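Local coordinates for fusion DH (Streptomyces sp. MJ635-86F5, PDB 6K97), which probably dehydrates polyketide intermediates in cremimycin biosynthesis, here as a split dehydratase whose two hotdog halves are joined in one engineered chain, at residues A[77-82]-A[95-100]; A[81-86]-A[280-285]; A[264-269]-A[302-307]. All blocks are in the same frame, centred on the assembly; numbering follows the deposited sequence.

Contact 1. Residues A[77-82]-A[95-100]; sequences AFVELA and TELVLH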
loop_
_atom_site.group_PDB
_atom_site.type_symbol
_atom_site.label_atom_id
_atom_site.label_comp_id
_atom_site.label_asym_id
_atom_site.label_seq_id
_atom_site.Cartn_x
_atom_site.Cartn_y
_atom_site.Cartn_z
ATOM N N ALA A 77 0.164 -19.668 -9.361
ATOM C CA ALA A 77 -0.353 -18.295 -9.284
ATOM C C ALA A 77 0.361 -17.476 -8.245
ATOM O O ALA A 77 0.625 -16.268 -8.470
ATOM C CB ALA A 77 -1.838 -18.263 -9.012
ATOM N N PHE A 78 0.706 -18.080 -7.122
ATOM C CA PHE A 78 1.526 -17.321 -6.147
ATOM C C PHE A 78 2.924 -17.023 -6.728
ATOM O O PHE A 78 3.490 -15.951 -6.550
ATOM C CB PHE A 78 1.662 -18.106 -4.859
ATOM C CG PHE A 78 0.388 -18.200 -4.058
ATOM C CD1 PHE A 78 -0.222 -17.057 -3.584
ATOM C CD2 PHE A 78 -0.192 -19.420 -3.783
ATOM C CE1 PHE A 78 -1.410 -17.136 -2.875
ATOM C CE2 PHE A 78 -1.366 -19.512 -3.032
ATOM C CZ PHE A 78 -1.954 -18.376 -2.575
ATOM N N VAL A 79 3.457 -17.964 -7.490
ATOM C CA VAL A 79 4.675 -17.712 -8.266
ATOM C C VAL A 79 4.516 -16.528 -9.220
ATOM O O VAL A 79 5.407 -15.642 -9.272
ATOM C CB VAL A 79 5.065 -18.927 -9.056
ATOM C CG1 VAL A 79 6.241 -18.638 -9.953
ATOM C CG2 VAL A 79 5.470 -20.038 -8.099
ATOM N N GLU A 80 3.387 -16.485 -9.944
ATOM C CA GLU A 80 3.176 -15.401 -10.862
ATOM C C GLU A 80 3.182 -14.035 -10.102
ATOM O O GLU A 80 3.784 -13.058 -10.559
ATOM C CB GLU A 80 1.895 -15.577 -11.618
ATOM C CG GLU A 80 1.474 -14.362 -12.475
ATOM C CD GLU A 80 2.426 -14.044 -13.629
ATOM O OE1 GLU A 80 3.330 -14.905 -13.967
ATOM O OE2 GLU A 80 2.241 -12.966 -14.246
ATOM N N LEU A 81 2.515 -14.004 -8.943
ATOM C CA LEU A 81 2.433 -12.777 -8.199
ATOM C C LEU A 81 3.836 -12.312 -7.823
ATOM O O LEU A 81 4.142 -11.156 -7.994
ATOM C CB LEU A 81 1.602 -12.976 -6.949
ATOM C CG LEU A 81 0.116 -13.148 -7.247
ATOM C CD1 LEU A 81 -0.629 -13.622 -6.039
ATOM C CD2 LEU A 81 -0.511 -11.891 -7.818
ATOM N N ALA A 82 4.694 -13.235 -7.365
ATOM C CA ALA A 82 6.054 -12.910 -7.017
ATOM C C ALA A 82 6.881 -12.453 -8.246
ATOM O O ALA A 82 7.678 -11.545 -8.139
ATOM C CB ALA A 82 6.722 -14.098 -6.363
ATOM N N THR A 95 14.221 -16.307 -5.330
ATOM C CA THR A 95 15.310 -17.072 -4.789
ATOM C C THR A 95 14.716 -18.235 -4.091
ATOM O O THR A 95 15.184 -19.330 -4.230
ATOM C CB THR A 95 16.173 -16.211 -3.836
ATOM O OG1 THR A 95 16.974 -15.355 -4.650
ATOM C CG2 THR A 95 17.102 -17.056 -3.020
ATOM N N GLU A 96 13.649 -17.994 -3.350
ATOM C CA GLU A 96 13.022 -19.091 -2.636
ATOM C C GLU A 96 11.608 -18.660 -2.266
ATOM O O GLU A 96 11.369 -17.482 -1.999
ATOM C CB GLU A 96 13.965 -19.521 -1.457
ATOM C CG GLU A 96 13.231 -19.884 -0.206
ATOM C CD GLU A 96 12.954 -18.690 0.649
ATOM O OE1 GLU A 96 13.490 -17.562 0.444
ATOM O OE2 GLU A 96 12.168 -18.937 1.565
ATOM N N LEU A 97 10.669 -19.596 -2.349
ATOM C CA LEU A 97 9.268 -19.340 -2.042
ATOM C C LEU A 97 8.648 -20.552 -1.415
ATOM O O LEU A 97 8.756 -21.650 -1.971
ATOM C CB LEU A 97 8.459 -18.999 -3.299
ATOM C CG LEU A 97 7.025 -18.448 -3.030
ATOM C CD1 LEU A 97 7.057 -16.998 -2.488
ATOM C CD2 LEU A 97 6.157 -18.516 -4.290
ATOM N N VAL A 98 7.927 -20.335 -0.309
ATOM C CA VAL A 98 7.264 -21.397 0.410
ATOM C C VAL A 98 5.798 -21.053 0.614
ATOM O O VAL A 98 5.461 -19.952 1.063
ATOM C CB VAL A 98 7.915 -21.553 1.793
ATOM C CG1 VAL A 98 7.272 -22.662 2.584
ATOM C CG2 VAL A 98 9.412 -21.800 1.669
ATOM N N LEU A 99 4.924 -22.006 0.316
ATOM C CA LEU A 99 3.477 -21.871 0.453
ATOM C C LEU A 99 2.983 -22.441 1.774
ATOM O O LEU A 99 3.474 -23.444 2.229
ATOM C CB LEU A 99 2.832 -22.651 -0.669
ATOM C CG LEU A 99 3.470 -22.393 -2.033
ATOM C CD1 LEU A 99 2.756 -23.222 -3.092
ATOM C CD2 LEU A 99 3.418 -20.932 -2.401
ATOM N N HIS A 100 2.039 -21.780 2.403
ATOM C CA HIS A 100 1.545 -22.135 3.710
ATOM C C HIS A 100 0.031 -22.394 3.574
ATOM O O HIS A 100 -0.367 -23.210 2.784
ATOM C CB HIS A 100 1.788 -20.956 4.683
ATOM C CG HIS A 100 3.217 -20.522 4.762
ATOM N ND1 HIS A 100 4.202 -21.299 5.332
ATOM C CD2 HIS A 100 3.832 -19.401 4.328
ATOM C CE1 HIS A 100 5.363 -20.684 5.235
ATOM N NE2 HIS A 100 5.166 -19.536 4.618
#

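Contact 2. Residues A[81-86]-A[280-285]; sequences LALHAA and RRVRVH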
loop_
_atom_site.group_PDB
_atom_site.type_symbol
_atom_site.label_atom_id
_atom_site.label_comp_id
_atom_site.label_asym_id
_atom_site.label_seq_id
_atom_site.Cartn_x
_atom_site.Cartn_y
_atom_site.Cartn_z
ATOM N N LEU A 81 2.515 -14.004 -8.943
ATOM C CA LEU A 81 2.433 -12.777 -8.199
ATOM C C LEU A 81 3.836 -12.312 -7.823
ATOM O O LEU A 81 4.142 -11.156 -7.994
ATOM C CB LEU A 81 1.602 -12.976 -6.949
ATOM C CG LEU A 81 0.116 -13.148 -7.247
ATOM C CD1 LEU A 81 -0.629 -13.622 -6.039
ATOM C CD2 LEU A 81 -0.511 -11.891 -7.818
ATOM N N ALA A 82 4.694 -13.235 -7.365
ATOM C CA ALA A 82 6.054 -12.910 -7.017
ATOM C C ALA A 82 6.881 -12.453 -8.246
ATOM O O ALA A 82 7.678 -11.545 -8.139
ATOM C CB ALA A 82 6.722 -14.098 -6.363
ATOM N N LEU A 83 6.657 -13.074 -9.394
ATOM C CA LEU A 83 7.302 -12.639 -10.625
ATOM C C LEU A 83 6.946 -11.178 -10.912
ATOM O O LEU A 83 7.847 -10.396 -11.223
ATOM C CB LEU A 83 6.939 -13.534 -11.813
ATOM C CG LEU A 83 7.565 -14.948 -11.690
ATOM C CD1 LEU A 83 6.971 -15.903 -12.713
ATOM C CD2 LEU A 83 9.084 -14.914 -11.809
ATOM N N HIS A 84 5.684 -10.780 -10.730
ATOM C CA HIS A 84 5.334 -9.389 -10.963
ATOM C C HIS A 84 6.078 -8.470 -9.980
ATOM O O HIS A 84 6.707 -7.459 -10.370
ATOM C CB HIS A 84 3.848 -9.147 -10.901
ATOM C CG HIS A 84 3.443 -7.843 -11.486
ATOM N ND1 HIS A 84 3.498 -7.585 -12.842
ATOM C CD2 HIS A 84 3.065 -6.680 -10.900
ATOM C CE1 HIS A 84 3.136 -6.332 -13.070
ATOM N NE2 HIS A 84 2.888 -5.757 -11.910
ATOM N N ALA A 85 6.084 -8.848 -8.721
ATOM C CA ALA A 85 6.840 -8.047 -7.766
ATOM C C ALA A 85 8.312 -7.973 -8.162
ATOM O O ALA A 85 8.939 -6.926 -8.089
ATOM C CB ALA A 85 6.680 -8.636 -6.391
ATOM N N ALA A 86 8.874 -9.120 -8.563
ATOM C CA ALA A 86 10.287 -9.176 -8.923
ATOM C C ALA A 86 10.593 -8.189 -10.056
ATOM O O ALA A 86 11.537 -7.396 -9.978
ATOM C CB ALA A 86 10.677 -10.584 -9.308
ATOM N N ARG A 280 12.587 -23.000 -5.505
ATOM C CA ARG A 280 13.907 -22.356 -5.412
ATOM C C ARG A 280 14.401 -21.949 -6.789
ATOM O O ARG A 280 14.367 -22.765 -7.719
ATOM C CB ARG A 280 14.941 -23.319 -4.884
ATOM C CG ARG A 280 14.780 -23.736 -3.444
ATOM C CD ARG A 280 15.774 -24.883 -3.141
ATOM N NE ARG A 280 15.644 -25.293 -1.750
ATOM C CZ ARG A 280 16.085 -24.578 -0.714
ATOM N NH1 ARG A 280 15.911 -25.023 0.525
ATOM N NH2 ARG A 280 16.707 -23.425 -0.895
ATOM N N ARG A 281 14.912 -20.718 -6.895
ATOM C CA ARG A 281 15.591 -20.251 -8.112
ATOM C C ARG A 281 14.677 -20.250 -9.346
ATOM O O ARG A 281 14.941 -20.908 -10.372
ATOM C CB ARG A 281 16.915 -21.008 -8.342
ATOM C CG ARG A 281 18.047 -20.491 -7.437
ATOM C CD ARG A 281 19.205 -21.473 -7.151
ATOM N NE ARG A 281 19.493 -22.456 -8.229
ATOM C CZ ARG A 281 19.317 -23.798 -8.184
ATOM N NH1 ARG A 281 19.656 -24.518 -9.254
ATOM N NH2 ARG A 281 18.833 -24.436 -7.100
ATOM N N VAL A 282 13.574 -19.508 -9.229
ATOM C CA VAL A 282 12.663 -19.300 -10.363
ATOM C C VAL A 282 13.096 -18.029 -11.120
ATOM O O VAL A 282 13.178 -16.972 -10.522
ATOM C CB VAL A 282 11.220 -19.129 -9.910
ATOM C CG1 VAL A 282 10.328 -19.073 -11.098
ATOM C CG2 VAL A 282 10.798 -20.288 -9.041
ATOM N N ARG A 283 13.470 -18.182 -12.385
ATOM C CA ARG A 283 14.037 -17.119 -13.204
ATOM C C ARG A 283 13.312 -17.166 -14.531
ATOM O O ARG A 283 13.306 -18.195 -15.172
ATOM C CB ARG A 283 15.520 -17.367 -13.431
ATOM C CG ARG A 283 16.217 -16.202 -14.160
ATOM C CD ARG A 283 17.714 -16.402 -14.417
ATOM N NE ARG A 283 18.523 -15.668 -13.431
ATOM C CZ ARG A 283 18.892 -16.152 -12.245
ATOM N NH1 ARG A 283 18.542 -17.387 -11.874
ATOM N NH2 ARG A 283 19.599 -15.396 -11.420
ATOM N N VAL A 284 12.585 -16.101 -14.867
ATOM C CA VAL A 284 11.900 -15.985 -16.129
ATOM C C VAL A 284 12.748 -15.126 -17.032
ATOM O O VAL A 284 13.102 -14.052 -16.616
ATOM C CB VAL A 284 10.591 -15.273 -15.983
ATOM C CG1 VAL A 284 9.930 -15.096 -17.329
ATOM C CG2 VAL A 284 9.687 -16.092 -15.106
ATOM N N HIS A 285 13.074 -15.594 -18.249
ATOM C CA HIS A 285 13.912 -14.800 -19.178
ATOM C C HIS A 285 13.046 -13.981 -20.154
ATOM O O HIS A 285 13.487 -12.967 -20.662
ATOM C CB HIS A 285 14.901 -15.693 -19.955
ATOM C CG HIS A 285 15.651 -16.663 -19.096
ATOM N ND1 HIS A 285 16.848 -16.354 -18.491
ATOM C CD2 HIS A 285 15.341 -17.918 -18.692
ATOM C CE1 HIS A 285 17.267 -17.391 -17.788
ATOM N NE2 HIS A 285 16.354 -18.342 -17.870
#

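Contact 3. Residues A[264-269]-A[302-307]; sequences GPLLDG and KSVSLS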
loop_
_atom_site.group_PDB
_atom_site.type_symbol
_atom_site.label_atom_id
_atom_site.label_comp_id
_atom_site.label_asym_id
_atom_site.label_seq_id
_atom_site.Cartn_x
_atom_site.Cartn_y
_atom_site.Cartn_z
ATOM N N GLY A 264 3.195 -37.797 -12.497
ATOM C CA GLY A 264 3.082 -39.214 -12.883
ATOM C C GLY A 264 3.992 -40.070 -12.015
ATOM O O GLY A 264 3.520 -40.857 -11.195
ATOM N N PRO A 265 5.308 -39.928 -12.187
ATOM C CA PRO A 265 6.214 -40.775 -11.418
ATOM C C PRO A 265 6.162 -40.464 -9.933
ATOM O O PRO A 265 6.216 -41.385 -9.117
ATOM C CB PRO A 265 7.613 -40.471 -11.986
ATOM C CG PRO A 265 7.446 -39.254 -12.852
ATOM C CD PRO A 265 5.988 -39.210 -13.277
ATOM N N LEU A 266 5.996 -39.194 -9.577
ATOM C CA LEU A 266 5.979 -38.784 -8.168
ATOM C C LEU A 266 4.801 -39.329 -7.342
ATOM O O LEU A 266 4.921 -39.357 -6.134
ATOM C CB LEU A 266 6.035 -37.247 -8.026
ATOM C CG LEU A 266 7.383 -36.554 -8.361
ATOM C CD1 LEU A 266 7.345 -35.085 -7.963
ATOM C CD2 LEU A 266 8.642 -37.222 -7.788
ATOM N N LEU A 267 3.693 -39.726 -7.966
ATOM C CA LEU A 267 2.533 -40.278 -7.262
ATOM C C LEU A 267 2.465 -41.802 -7.308
ATOM O O LEU A 267 1.524 -42.392 -6.823
ATOM C CB LEU A 267 1.214 -39.714 -7.877
ATOM C CG LEU A 267 0.919 -38.238 -7.649
ATOM C CD1 LEU A 267 -0.432 -37.873 -8.257
ATOM C CD2 LEU A 267 0.920 -37.854 -6.167
ATOM N N ASP A 268 3.472 -42.422 -7.891
ATOM C CA ASP A 268 3.342 -43.746 -8.460
ATOM C C ASP A 268 2.928 -44.807 -7.457
ATOM O O ASP A 268 1.997 -45.601 -7.709
ATOM C CB ASP A 268 4.663 -44.158 -9.125
ATOM C CG ASP A 268 4.501 -45.268 -10.143
ATOM O OD1 ASP A 268 3.358 -45.610 -10.555
ATOM O OD2 ASP A 268 5.569 -45.782 -10.529
ATOM N N GLY A 269 3.595 -44.855 -6.320
ATOM C CA GLY A 269 3.169 -45.834 -5.297
ATOM C C GLY A 269 2.899 -45.067 -4.019
ATOM O O GLY A 269 3.591 -45.234 -3.002
ATOM N N LYS A 302 10.778 -36.226 -3.879
ATOM C CA LYS A 302 9.612 -35.447 -4.119
ATOM C C LYS A 302 9.910 -34.059 -4.708
ATOM O O LYS A 302 9.030 -33.157 -4.688
ATOM C CB LYS A 302 8.770 -35.403 -2.828
ATOM C CG LYS A 302 8.371 -36.783 -2.310
ATOM C CD LYS A 302 7.513 -37.536 -3.300
ATOM C CE LYS A 302 7.425 -39.011 -2.920
ATOM N NZ LYS A 302 6.930 -39.833 -4.068
ATOM N N SER A 303 11.121 -33.880 -5.261
ATOM C CA SER A 303 11.477 -32.619 -5.913
ATOM C C SER A 303 11.882 -32.826 -7.345
ATOM O O SER A 303 12.486 -33.812 -7.679
ATOM C CB SER A 303 12.638 -31.941 -5.220
ATOM O OG SER A 303 12.551 -32.064 -3.841
ATOM N N VAL A 304 11.574 -31.859 -8.190
ATOM C CA VAL A 304 12.064 -31.843 -9.550
ATOM C C VAL A 304 12.568 -30.474 -9.921
ATOM O O VAL A 304 12.312 -29.470 -9.228
ATOM C CB VAL A 304 10.974 -32.219 -10.572
ATOM C CG1 VAL A 304 10.504 -33.650 -10.323
ATOM C CG2 VAL A 304 9.836 -31.223 -10.604
ATOM N N SER A 305 13.348 -30.416 -10.972
ATOM C CA SER A 305 13.667 -29.100 -11.473
ATOM C C SER A 305 13.255 -29.056 -12.905
ATOM O O SER A 305 13.032 -30.091 -13.516
ATOM C CB SER A 305 15.131 -28.744 -11.233
ATOM O OG SER A 305 15.920 -29.433 -12.109
ATOM N N LEU A 306 13.159 -27.868 -13.441
ATOM C CA LEU A 306 12.810 -27.761 -14.825
ATOM C C LEU A 306 13.318 -26.534 -15.561
ATOM O O LEU A 306 13.777 -25.531 -14.988
ATOM C CB LEU A 306 11.323 -27.886 -14.964
ATOM C CG LEU A 306 10.456 -26.831 -14.309
ATOM C CD1 LEU A 306 10.161 -25.727 -15.291
ATOM C CD2 LEU A 306 9.163 -27.464 -13.854
ATOM N N SER A 307 13.212 -26.654 -16.866
ATOM C CA SER A 307 13.830 -25.728 -17.812
ATOM C C SER A 307 12.885 -25.695 -19.019
ATOM O O SER A 307 12.339 -26.728 -19.413
ATOM C CB SER A 307 15.164 -26.344 -18.162
ATOM O OG SER A 307 15.866 -25.567 -19.030
#

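Contact 1. Residues A[77-82]-A[95-100]
Phe78 overlaps the end of Leu99 with its CB and ring CD2: the Leu99 CD2 methyl lies 4.1 Å from Phe78 CB and 4.2 Å from Phe78 CD2. The methyl comes in obliquely to the ring. Phe78 carries its CG anti to the carbonyl carbon (chi1 -70°), and this takes the ring past the leucine, so that Leu99 CD2 meets the CB and CD2 side of Phe78 and not its far end. Leu99 answers with its CD2 branch, although its CB does not head straight for the helix.

Two residues earlier on the strand, Leu97 does aim its CB at the helix. Its CD2 meets Val79 CG2 at 4.2 Å and comes to 4.3 Å from Phe78 C, so the methyl rests partly on the helix backbone and partly on the valine. Residues 97 and 99 lie on the same side of strand 95-99, and they meet the consecutive helix residues 79 and 78. The segments 77-82 and 95-99 run closer to antiparallel than to parallel, at 139°, with their axes 10.1 Å apart at the nearest point.

This is the helix-on-sheet packing of a hotdog fold, in which a long helix lies against a curved antiparallel sheet; both segments belong to the N-terminal part of the fusion. The neighbouring strands 126-134 and 141-149 extend the surface: Ile130 also touches Phe78, Leu128 touches Leu97, and Ala144 touches both leucines. Glu80, directed elsewhere, hydrogen-bonds to His34 and to backbone N atoms of His249 and Val250.

With no hydrogen bond or charge pair crossing between the segments, the contact is apolar and rests on van der Waals packing of methyls and part of one ring, with no directional bond to fix it.

Contact 2. Residues A[81-86]-A[280-285]
With its CG anti to the carbonyl carbon (chi1 -69°), Leu83 reaches out from the helix and presents both methyls to Val284, which offers CG2, likewise anti to its carbonyl carbon. The valine methyl sits against the fork of the leucine: Val284 CG2 is 3.6 Å from Leu83 CD1 and equally 3.6 Å from Leu83 CD2, with Leu83 CG behind them at 4.2 Å from the same methyl. The two side chains cross at about a right angle, and the fit is close. Two residues back on the strand, Val282 points the same way and adds a looser touch, its CG1 lying 4.4 Å from Leu83 CD2.

In this double hotdog the helix belongs to the N-terminal part of the fusion and the strand to the C-terminal hotdog, predicted as such, so in the engineered chain a single leucine packs across the boundary between the two joined pieces. Ile94 of strand 93-99 touches both Leu83 and Val282, while His249 and Val250, from a loop, touch Leu83 and Val284 respectively. At Arg281 and Val282, which both face Ile94, the strand has a G1 beta bulge. Arg283, between the two valines, directs its CB away from the helix, and its NH1 forms a salt bridge with Glu93 OE2.

Contact 3. Residues A[264-269]-A[302-307]
Leu266, the last residue of helix 252-266, is met by Lys302, just before strand 303-309, and by Val304 within it, all inside the predicted C-terminal hotdog of the fusion. Its carbonyl oxygen accepts a hydrogen bond from the ammonium group of Lys302, with Lys302 NZ 2.9 Å from Leu266 O. The donor stands 22° out of the carbonyl plane, and the C=O...N angle is 141°, so the nitrogen approaches off the line of the carbonyl. Meanwhile the leucine side chain points the other way along the lysine, toward the strand. Leu266 CD1 comes to 4.2 Å from Val304 CG1, the two side chains meeting at a slant, and Leu266 CD2 lies 4.2 Å from Lys302 CA.

The lysine chain bends at chi2 (-62°) and is extended beyond it, which brings NZ back to the helix end. The backbone of Lys302 is held by hydrogen bonding with Leu324, and that of Val304 by hydrogen bonding with Val322, so strand 315-327 fixes the base from which both side chains project.

Further out, the ammonium group has company: it forms a salt bridge with Glu270 OE2 and a cation-pi contact with Phe274. The carboxylate probably helps to keep the lysine charged, and the three partners together set its direction. The helix is kinked at Pro265, whose N has no bond to the turn before; just beyond Leu266, Asp268 N donates to Pro265 O at 3.2 Å.

How the contacts relate
Contacts 1 and 2 work from the same helix, 75-88, sharing Leu81 and Ala82, with centres 8 Å apart. They reach the adjacent strands 93-99 and 273-284, where Thr95 O probably hydrogen-bonds to Arg281 N, and Val79 of contact 1 packs on Val282 of contact 2. Contact 3 lies about 19 and 21 Å from them, centre to centre, between the end of helix 252-266 and strand 303-309. Along the chain contact 1 closes first, whereas contact 2 and contact 3 interleave. Contact 1 is thus internal to the N-terminal part of the fusion, contact 3 to the C-terminal part, and contact 2 spans the two parts of the engineered chain, where strands 93-99 and 273-284 pair.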